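Cysteine protease-like VirA (Shigella flexneri, PDB 3EB8) is a secreted virulence effector required for entry into epithelial cells and for spreading within and between them, though its proposed protease action on alpha-tubulin is disputed. Local coordinates at residues I163-L167 with K168-D172; Q190-Y194 with N195-K199. One frame throughout, in Å; residues are numbered along the deposited sequence.

Contact 1. Residues I163-L167 with K168-D172; sequences IEIPL and KLIAD
I165 and I170 make the apolar centre of this strand-to-helix turn, their side chains crossing at about a right angle. The methyl I165 CG2 lies 3.4 Å from I170 CD1, a close contact. In I165 this branch stands anti to the backbone N, because chi1 of -57° sends CG1 beside that N instead. L169 joins from the next position, its CD2 4.1 Å from I165 CG2, while its CB packs 4.2 Å from P166 CB. F205 touches both P166 and L169, and I158 of the neighbouring strand touches I170.

Around this core the first helical bonds begin. P166 O accepts from I170 N at 3.1 Å, with the donor in the carbonyl plane, and a weaker, more bent bond comes from L169 N. A171 N then reaches L167 O at 2.9 Å. On the outer side K168 bends at chi2 and chi4, carrying its ammonium to D172 one turn on: NZ lies 2.9 Å from OD2 in a salt bridge that uses the syn lone pair. N204 also binds OD2, so this oxygen is held twice. The whole is a helix start with proline at the N-cap, followed by an i to i+4 Lys-Asp salt bridge.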
loop_
_atom_site.group_PDB
_atom_site.type_symbol
_atom_site.label_atom_id
_atom_site.label_comp_id
_atom_site.label_asym_id
_atom_site.label_seq_id
_atom_site.Cartn_x
_atom_site.Cartn_y
_atom_site.Cartn_z
ATOM N N ILE A 163 11.191 8.491 2.022
ATOM C CA ILE A 163 12.135 9.044 1.075
ATOM C C ILE A 163 11.900 8.399 -0.276
ATOM O O ILE A 163 12.054 7.181 -0.417
ATOM C CB ILE A 163 13.573 8.743 1.512
ATOM C CG1 ILE A 163 13.853 9.350 2.889
ATOM C CG2 ILE A 163 14.569 9.229 0.472
ATOM C CD1 ILE A 163 15.074 8.743 3.583
ATOM N N GLU A 164 11.522 9.192 -1.273
ATOM C CA GLU A 164 11.361 8.622 -2.602
ATOM C C GLU A 164 12.694 8.099 -3.136
ATOM O O GLU A 164 13.672 8.837 -3.242
ATOM C CB GLU A 164 10.722 9.597 -3.589
ATOM C CG GLU A 164 10.656 9.033 -5.005
ATOM C CD GLU A 164 9.590 9.679 -5.886
ATOM O OE1 GLU A 164 9.203 9.049 -6.895
ATOM O OE2 GLU A 164 9.140 10.803 -5.580
ATOM N N ILE A 165 12.730 6.810 -3.429
ATOM C CA ILE A 165 13.851 6.232 -4.131
ATOM C C ILE A 165 13.634 6.436 -5.628
ATOM O O ILE A 165 12.667 5.941 -6.212
ATOM C CB ILE A 165 13.997 4.734 -3.827
ATOM C CG1 ILE A 165 14.151 4.516 -2.325
ATOM C CG2 ILE A 165 15.178 4.144 -4.596
ATOM C CD1 ILE A 165 14.458 3.095 -1.934
ATOM N N PRO A 166 14.533 7.182 -6.259
ATOM C CA PRO A 166 14.352 7.483 -7.677
ATOM C C PRO A 166 14.216 6.194 -8.480
ATOM O O PRO A 166 14.989 5.259 -8.270
ATOM C CB PRO A 166 15.649 8.208 -8.044
ATOM C CG PRO A 166 16.139 8.778 -6.749
ATOM C CD PRO A 166 15.725 7.824 -5.681
ATOM N N LEU A 167 13.249 6.159 -9.394
ATOM C CA LEU A 167 12.959 4.976 -10.197
ATOM C C LEU A 167 14.133 4.510 -11.048
ATOM O O LEU A 167 14.339 3.308 -11.230
ATOM C CB LEU A 167 11.720 5.208 -11.069
ATOM C CG LEU A 167 10.386 5.021 -10.337
ATOM C CD1 LEU A 167 9.222 5.632 -11.123
ATOM C CD2 LEU A 167 10.120 3.547 -10.033
ATOM N N LYS A 168 14.897 5.454 -11.577
ATOM C CA LYS A 168 16.061 5.107 -12.382
ATOM C C LYS A 168 17.067 4.313 -11.533
ATOM O O LYS A 168 17.746 3.405 -12.025
ATOM C CB LYS A 168 16.696 6.374 -12.974
ATOM C CG LYS A 168 18.030 6.163 -13.681
ATOM C CD LYS A 168 17.867 5.365 -14.972
ATOM C CE LYS A 168 19.131 5.427 -15.828
ATOM N NZ LYS A 168 20.366 5.212 -15.017
ATOM N N LEU A 169 17.154 4.664 -10.256
ATOM C CA LEU A 169 18.039 3.988 -9.322
ATOM C C LEU A 169 17.529 2.591 -9.028
ATOM O O LEU A 169 18.319 1.661 -8.862
ATOM C CB LEU A 169 18.139 4.771 -8.017
ATOM C CG LEU A 169 18.874 4.075 -6.880
ATOM C CD1 LEU A 169 20.251 3.606 -7.340
ATOM C CD2 LEU A 169 18.990 5.015 -5.691
ATOM N N ILE A 170 16.208 2.440 -8.957
ATOM C CA ILE A 170 15.643 1.112 -8.816
ATOM C C ILE A 170 15.967 0.273 -10.054
ATOM O O ILE A 170 16.380 -0.887 -9.937
ATOM C CB ILE A 170 14.127 1.131 -8.601
ATOM C CG1 ILE A 170 13.752 1.967 -7.362
ATOM C CG2 ILE A 170 13.594 -0.302 -8.540
ATOM C CD1 ILE A 170 14.078 1.328 -6.048
ATOM N N ALA A 171 15.788 0.853 -11.240
ATOM C CA ALA A 171 16.087 0.133 -12.475
ATOM C C ALA A 171 17.566 -0.256 -12.546
ATOM O O ALA A 171 17.900 -1.355 -12.973
ATOM C CB ALA A 171 15.688 0.957 -13.698
ATOM N N ASP A 172 18.454 0.640 -12.126
ATOM C CA ASP A 172 19.878 0.313 -12.125
ATOM C C ASP A 172 20.192 -0.815 -11.128
ATOM O O ASP A 172 20.999 -1.696 -11.411
ATOM C CB ASP A 172 20.738 1.543 -11.813
ATOM C CG ASP A 172 20.746 2.564 -12.931
ATOM O OD1 ASP A 172 20.286 2.235 -14.046
ATOM O OD2 ASP A 172 21.226 3.700 -12.692
#

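Contact 2. Residues Q190-Y194 with N195-K199; sequences QMLSY and NQVNK
The phenol ring of Y194 lies over N198 at the start of helix 194-204, where S193 and Q196 form a capping box. One face of the ring receives N198 CB in a CH-pi contact, 4.3 Å from the ring centroid and offset toward the rim. Both side chains leave the backbone with CG anti to N (chi1 165° for Y194); one turn apart on the helix, they lie side by side and point the same way. The N198 amide lies nearly parallel to the ring, the planes 18° apart, beneath its hydroxyl end. The N198 ND2 is 3.5 Å from Y194 OH, but badly angled for a hydrogen bond. The amide of N195 is set steeply against the ring instead, with its OD1 beside CD2.

The capping box itself is reciprocal. S193 OG accepts from Q196 N at 2.9 Å, and Q196 curls its chain, bent at chi2, back to the serine: OE1 accepts a hydrogen bond from S193 N at 2.7 Å. That donor stands above the amide carbonyl plane, 39° out of it, so the bond is short without being aimed at a lone pair. Two backbone N-H groups near the helix start thus find side-chain acceptors. The ordinary helical pattern begins alongside, with V197 N on S193 O and N198 N on Y194 O.

On the inner side L192, buried against L177 and E176, meets V197. The two side chains run obliquely to one another, and V197 also touches T220 and Q224. The V197 methyl CG1 touches two atoms at once, 3.4 Å from L192 CB and 3.1 Å from the carbonyl oxygen S193 O.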
loop_
_atom_site.group_PDB
_atom_site.type_symbol
_atom_site.label_atom_id
_atom_site.label_comp_id
_atom_site.label_asym_id
_atom_site.label_seq_id
_atom_site.Cartn_x
_atom_site.Cartn_y
_atom_site.Cartn_z
ATOM N N GLN A 190 22.208 -13.040 -6.226
ATOM C CA GLN A 190 23.478 -12.788 -5.554
ATOM C C GLN A 190 23.537 -11.318 -5.206
ATOM O O GLN A 190 23.201 -10.463 -6.022
ATOM C CB GLN A 190 24.662 -13.172 -6.440
ATOM C CG GLN A 190 24.939 -14.664 -6.484
ATOM C CD GLN A 190 25.748 -15.058 -7.704
ATOM O OE1 GLN A 190 26.189 -14.200 -8.473
ATOM N NE2 GLN A 190 25.942 -16.360 -7.892
ATOM N N MET A 191 23.964 -11.026 -3.988
ATOM C CA MET A 191 23.946 -9.662 -3.487
ATOM C C MET A 191 25.079 -8.820 -4.066
ATOM O O MET A 191 26.148 -9.341 -4.391
ATOM C CB MET A 191 23.981 -9.672 -1.958
ATOM C CG MET A 191 22.651 -10.098 -1.351
ATOM S SD MET A 191 21.306 -9.050 -1.947
ATOM C CE MET A 191 22.023 -7.438 -1.585
ATOM N N LEU A 192 24.835 -7.518 -4.203
ATOM C CA LEU A 192 25.811 -6.620 -4.809
ATOM C C LEU A 192 26.939 -6.261 -3.851
ATOM O O LEU A 192 26.709 -6.053 -2.657
ATOM C CB LEU A 192 25.131 -5.345 -5.334
ATOM C CG LEU A 192 24.515 -5.415 -6.737
ATOM C CD1 LEU A 192 23.364 -6.379 -6.748
ATOM C CD2 LEU A 192 24.047 -4.051 -7.235
ATOM N N SER A 193 28.158 -6.181 -4.371
ATOM C CA SER A 193 29.271 -5.706 -3.562
ATOM C C SER A 193 29.045 -4.248 -3.159
ATOM O O SER A 193 28.236 -3.550 -3.760
ATOM C CB SER A 193 30.586 -5.823 -4.324
ATOM O OG SER A 193 30.623 -4.915 -5.412
ATOM N N TYR A 194 29.771 -3.792 -2.146
ATOM C CA TYR A 194 29.798 -2.373 -1.856
ATOM C C TYR A 194 30.253 -1.582 -3.086
ATOM O O TYR A 194 29.691 -0.530 -3.401
ATOM C CB TYR A 194 30.716 -2.046 -0.675
ATOM C CG TYR A 194 31.006 -0.568 -0.618
ATOM C CD1 TYR A 194 30.138 0.307 0.021
ATOM C CD2 TYR A 194 32.121 -0.042 -1.249
ATOM C CE1 TYR A 194 30.387 1.659 0.052
ATOM C CE2 TYR A 194 32.382 1.308 -1.225
ATOM C CZ TYR A 194 31.513 2.157 -0.575
ATOM O OH TYR A 194 31.785 3.506 -0.556
ATOM N N ASN A 195 31.291 -2.078 -3.759
ATOM C CA ASN A 195 31.770 -1.455 -4.981
ATOM C C ASN A 195 30.676 -1.242 -6.012
ATOM O O ASN A 195 30.540 -0.151 -6.564
ATOM C CB ASN A 195 32.879 -2.290 -5.601
ATOM C CG ASN A 195 34.183 -2.119 -4.891
ATOM O OD1 ASN A 195 34.283 -1.319 -3.960
ATOM N ND2 ASN A 195 35.202 -2.868 -5.316
ATOM N N GLN A 196 29.898 -2.286 -6.272
ATOM C CA GLN A 196 28.875 -2.231 -7.307
ATOM C C GLN A 196 27.777 -1.224 -7.000
ATOM O O GLN A 196 27.487 -0.352 -7.821
ATOM C CB GLN A 196 28.274 -3.613 -7.553
ATOM C CG GLN A 196 29.145 -4.533 -8.402
ATOM C CD GLN A 196 29.009 -5.991 -7.989
ATOM O OE1 GLN A 196 28.262 -6.319 -7.068
ATOM N NE2 GLN A 196 29.733 -6.869 -8.663
ATOM N N VAL A 197 27.162 -1.340 -5.825
ATOM C CA VAL A 197 26.068 -0.448 -5.462
ATOM C C VAL A 197 26.561 0.994 -5.415
ATOM O O VAL A 197 25.854 1.911 -5.823
ATOM C CB VAL A 197 25.424 -0.815 -4.108
ATOM C CG1 VAL A 197 25.438 -2.308 -3.896
ATOM C CG2 VAL A 197 26.116 -0.111 -2.960
ATOM N N ASN A 198 27.783 1.189 -4.931
ATOM C CA ASN A 198 28.346 2.520 -4.850
ATOM C C ASN A 198 28.394 3.209 -6.213
ATOM O O ASN A 198 28.313 4.437 -6.302
ATOM C CB ASN A 198 29.733 2.480 -4.232
ATOM C CG ASN A 198 30.266 3.858 -3.952
ATOM O OD1 ASN A 198 31.224 4.293 -4.579
ATOM N ND2 ASN A 198 29.623 4.574 -3.027
ATOM N N LYS A 199 28.519 2.410 -7.268
ATOM C CA LYS A 199 28.497 2.920 -8.635
ATOM C C LYS A 199 27.136 3.527 -8.990
ATOM O O LYS A 199 27.025 4.718 -9.287
ATOM C CB LYS A 199 28.857 1.793 -9.609
ATOM C CG LYS A 199 28.301 1.953 -11.019
ATOM C CD LYS A 199 29.204 2.803 -11.894
ATOM C CE LYS A 199 28.615 2.925 -13.283
ATOM N NZ LYS A 199 27.161 3.252 -13.212
#

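Two helix starts follow in series along the chain: contact 1 opens helix 167-176 and is complete before contact 2 opens helix 194-204, the next helix in the sequence. Their centres lie 15 Å apart, and their nearest atoms about 6 Å apart, so the two do not touch. They are coupled through the helices: helix 194-204 packs on K168, L169 and D172, while E176 in helix 167-176 meets L192 and Q196. Helix 210-221 also borders both. Contact 1 adjoins strand 157-160 of the mixed sheet, whereas contact 2 sits farther from the chain's centre, inside the region assigned to tubulin binding.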